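Local coordinates for sugar kinase (Agrobacterium tumefaciens, PDB 2RBC), which probably phosphorylates a sugar or related carbohydrate with ATP, as a putative ribokinase-like member of the pfkB family of carbohydrate kinases, at residues Val191-Val194 and Glu195-Glu198; Gln291-Ala294 and Ala295-Ser299. All coordinates share one frame; numbering follows the deposited sequence.

Contact 1. Residues Val191-Val194 and Glu195-Glu198; sequences VAPV and ETLE. With SO4 (sulfate ion), chain E.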
# COMPACT_ATOMS: atom_id res chain seq x y z
N VAL A 191 8.02 21.96 1.29
CA VAL A 191 6.81 22.38 1.96
C VAL A 191 6.75 21.83 3.37
O VAL A 191 7.05 20.66 3.64
CB VAL A 191 5.58 21.97 1.13
CG1 VAL A 191 4.35 22.20 1.91
CG2 VAL A 191 5.56 22.79 -0.18
N ALA A 192 6.45 22.73 4.29
CA ALA A 192 6.37 22.44 5.69
C ALA A 192 5.72 23.65 6.27
O ALA A 192 5.62 24.66 5.59
CB ALA A 192 7.77 22.26 6.33
N PRO A 193 5.32 23.57 7.54
CA PRO A 193 4.88 24.77 8.22
C PRO A 193 5.95 25.83 8.11
O PRO A 193 7.15 25.50 8.15
CB PRO A 193 4.69 24.30 9.65
CG PRO A 193 4.39 22.84 9.53
CD PRO A 193 5.22 22.37 8.39
N VAL A 194 5.52 27.09 7.99
CA VAL A 194 6.45 28.21 7.84
C VAL A 194 7.38 28.30 9.01
O VAL A 194 8.52 28.65 8.84
CB VAL A 194 5.77 29.61 7.68
CG1 VAL A 194 5.34 29.83 6.24
CG2 VAL A 194 4.63 29.79 8.67
N GLU A 195 6.86 27.98 10.18
CA GLU A 195 7.61 27.92 11.41
C GLU A 195 8.82 27.02 11.26
O GLU A 195 9.94 27.38 11.64
CB GLU A 195 6.71 27.37 12.53
CG GLU A 195 5.60 28.32 13.02
CD GLU A 195 4.48 28.57 12.00
OE1 GLU A 195 4.23 27.71 11.14
OE2 GLU A 195 3.84 29.66 12.09
N THR A 196 8.59 25.84 10.69
CA THR A 196 9.62 24.82 10.51
C THR A 196 10.72 25.32 9.56
O THR A 196 11.92 25.25 9.88
CB THR A 196 9.00 23.52 9.98
OG1 THR A 196 8.16 22.98 11.01
CG2 THR A 196 10.07 22.50 9.60
N LEU A 197 10.31 25.84 8.41
CA LEU A 197 11.22 26.44 7.43
C LEU A 197 12.01 27.59 8.06
O LEU A 197 13.22 27.68 7.88
CB LEU A 197 10.45 26.92 6.19
CG LEU A 197 9.97 25.85 5.20
CD1 LEU A 197 8.96 26.41 4.18
CD2 LEU A 197 11.15 25.23 4.52
N GLU A 198 11.33 28.45 8.82
CA GLU A 198 11.98 29.61 9.44
C GLU A 198 12.93 29.19 10.53
O GLU A 198 13.90 29.86 10.78
CB GLU A 198 10.95 30.61 9.99
CG GLU A 198 10.18 31.34 8.89
CD GLU A 198 8.94 32.11 9.39
OE1 GLU A 198 8.40 31.82 10.49
OE2 GLU A 198 8.54 33.03 8.65
S SO4 E . 1.86 27.44 7.80
O1 SO4 E . 1.14 28.50 7.09
O2 SO4 E . 1.96 27.73 9.23
O3 SO4 E . 1.20 26.15 7.59
O4 SO4 E . 3.21 27.38 7.26
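The carbonyl oxygen of P193 is gripped by two backbone N-H groups from the first turn of helix 194-200. L197 N makes the straighter bond, 3.2 Å to P193 O at an N-H...O angle of 167° and in the carbonyl plane, whereas the bond from T196 N to the same oxygen is weak and strongly bent. One residue on, E198 N donates to V194 O at 2.8 Å, with the donor tilted 20° from the carbonyl plane. P193 thus stands at the N-cap position, and its ring lies side by side with the T196 side chain, both pointing the same way. CB of P193 is 4.0 Å from T196 OG1; the methyl CG2 of T196, turned anti to its own backbone nitrogen, is set the same 4.0 Å from A192 CB. A192 also approaches L197, CB to CG 4.4 Å, and both residues pack on V165 in a neighbouring loop.

V194 N, at the first turn of the helix, points to O4 of a sulfate ion; the modelled distance is implausibly short, so the length of this bond is doubtful. The same anion is hydrogen-bonded by R216 of helix 211-218, on which the V194 side chain also rests. E195 folds back beside V194: in the modelled conformer, one of two and to that extent doubtful, a bend at chi2 (69°) brings the carboxylate to V194 CG2, with OE1 3.3 Å from that methyl. Further along, the extended E198 side chain runs past V194 O, its CG 3.2 Å away, and touches L217. The sulfate, probably acquired from the crystallisation liquor, sits where a helix N-terminus and an arginine would together favour an anion.

Contact 2. Residues Gln291-Ala294 and Ala295-Ser299; sequences QSRA and AVRLS. With SO4 (sulfate ion), chain C; SO4 (sulfate ion), chain B.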
# COMPACT_ATOMS: atom_id res chain seq x y z
N GLN A 291 31.91 24.72 -8.52
CA GLN A 291 31.31 26.03 -8.70
C GLN A 291 29.79 25.94 -8.80
O GLN A 291 29.23 24.93 -9.23
CB GLN A 291 31.88 26.73 -9.93
CG GLN A 291 33.37 27.05 -9.81
CD GLN A 291 33.69 27.86 -8.55
OE1 GLN A 291 33.20 28.99 -8.38
NE2 GLN A 291 34.48 27.27 -7.65
N SER A 292 29.13 27.02 -8.38
CA SER A 292 27.66 27.03 -8.24
C SER A 292 26.90 26.74 -9.52
O SER A 292 26.02 25.87 -9.53
CB SER A 292 27.21 28.38 -7.69
OG SER A 292 27.76 28.56 -6.41
N ARG A 293 27.25 27.40 -10.61
CA ARG A 293 26.53 27.17 -11.86
C ARG A 293 26.74 25.72 -12.35
O ARG A 293 25.78 25.04 -12.71
CB ARG A 293 26.88 28.19 -12.95
CG ARG A 293 26.07 27.96 -14.24
CD ARG A 293 26.37 29.00 -15.33
NE ARG A 293 25.85 30.30 -14.95
CZ ARG A 293 24.57 30.66 -15.03
NH1 ARG A 293 23.66 29.84 -15.51
NH2 ARG A 293 24.22 31.89 -14.67
N ALA A 294 27.99 25.24 -12.32
CA ALA A 294 28.29 23.81 -12.65
C ALA A 294 27.44 22.83 -11.82
O ALA A 294 26.90 21.84 -12.34
CB ALA A 294 29.77 23.53 -12.44
N ALA A 295 27.30 23.13 -10.53
CA ALA A 295 26.54 22.31 -9.60
C ALA A 295 25.04 22.37 -9.89
O ALA A 295 24.35 21.36 -9.83
CB ALA A 295 26.82 22.73 -8.20
N VAL A 296 24.53 23.54 -10.21
CA VAL A 296 23.13 23.67 -10.55
C VAL A 296 22.86 22.93 -11.85
O VAL A 296 21.85 22.28 -11.98
CB VAL A 296 22.71 25.12 -10.65
CG1 VAL A 296 21.31 25.22 -11.26
CG2 VAL A 296 22.75 25.81 -9.28
N ARG A 297 23.74 23.07 -12.84
CA ARG A 297 23.60 22.32 -14.10
C ARG A 297 23.57 20.81 -13.93
O ARG A 297 22.67 20.15 -14.46
CB ARG A 297 24.73 22.65 -15.07
CG ARG A 297 24.54 23.92 -15.78
CD ARG A 297 25.79 24.38 -16.42
NE ARG A 297 25.53 25.54 -17.24
CZ ARG A 297 26.39 26.03 -18.12
NH1 ARG A 297 27.59 25.49 -18.29
NH2 ARG A 297 26.04 27.06 -18.86
N LEU A 298 24.56 20.27 -13.22
CA LEU A 298 24.64 18.84 -13.00
C LEU A 298 23.39 18.31 -12.29
O LEU A 298 22.85 17.27 -12.69
CB LEU A 298 25.89 18.49 -12.18
CG LEU A 298 26.26 17.01 -12.02
CD1 LEU A 298 26.80 16.37 -13.30
CD2 LEU A 298 27.22 16.85 -10.82
N SER A 299 22.94 19.02 -11.25
CA SER A 299 21.76 18.64 -10.49
C SER A 299 20.50 18.68 -11.34
O SER A 299 19.63 17.79 -11.23
CB SER A 299 21.60 19.57 -9.30
OG SER A 299 22.77 19.59 -8.52
S SO4 C . 27.43 32.74 -13.00
O1 SO4 C . 28.24 33.27 -11.91
O2 SO4 C . 26.22 32.19 -12.40
O3 SO4 C . 27.09 33.82 -13.93
O4 SO4 C . 28.20 31.70 -13.69
S SO4 B . 22.70 27.02 -20.56
O1 SO4 B . 23.63 27.56 -21.54
O2 SO4 B . 23.20 27.25 -19.21
O3 SO4 B . 21.39 27.68 -20.65
O4 SO4 B . 22.59 25.58 -20.81
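The guanidinium of R297 has the aliphatic part of R293 over one face, with R293 CD 3.8 Å above the plane and offset toward the rim, while O2 of a sulfate ion lies at its edge. The R293 guanidinium, turned 68° from that of R297, meets a second sulfate at its own edge. There R293 NE donates to O4 of this sulfate at 3.0 Å (158°), and a weak bond joins R293 NH2 to O2 of the same ion. R297 NH2 reaches O2 of the first sulfate at 2.9 Å. The two side chains cross obliquely; R293 sends CG anti to its backbone nitrogen (chi1 -178°) and bends at chi3, whereas R297 runs extended from CG to NE. Each guanidinium holds its own sulfate, and Q261 OE1 accepts from both R293 NH1 and R297 NE.

The helix backbone that carries them is regular, with R297 N to R293 O at 2.8 Å and L298 N to A294 O at 3.0 Å. Further on, A295 O takes two donors from S299, its N and its OG, from opposite faces of the carbonyl plane; the hydroxyl bond is 2.7 Å long.

This opening of helix 292-307 is wedged between several elements. A295 and S299 pack against helix 274-287, and V296 rests on strand 248-251. R293 reaches H259 and F260 O of strand 258-261, while R297 and L298 lean on helix 319-330.

How the contacts relate
Contact 1 comes first along the chain, in the loop after strand 185-189 and at the start of helix 194-200; contact 2 follows about a hundred residues later, at the start of helix 292-307. Their centres are 26 Å apart and their nearest atoms about 17 Å, so they do not touch. Both adjoin the large mixed sheet: strand 185-189 leads into contact 1, whereas contact 2 packs on the antiparallel strands 248-251 and 258-261. Each is a helix N-terminal region with bound sulfate nearby. The two lie in separate outer parts of one pfkB-family fold, and the sulfates, probably from the crystallisation liquor, do not by themselves indicate a binding site.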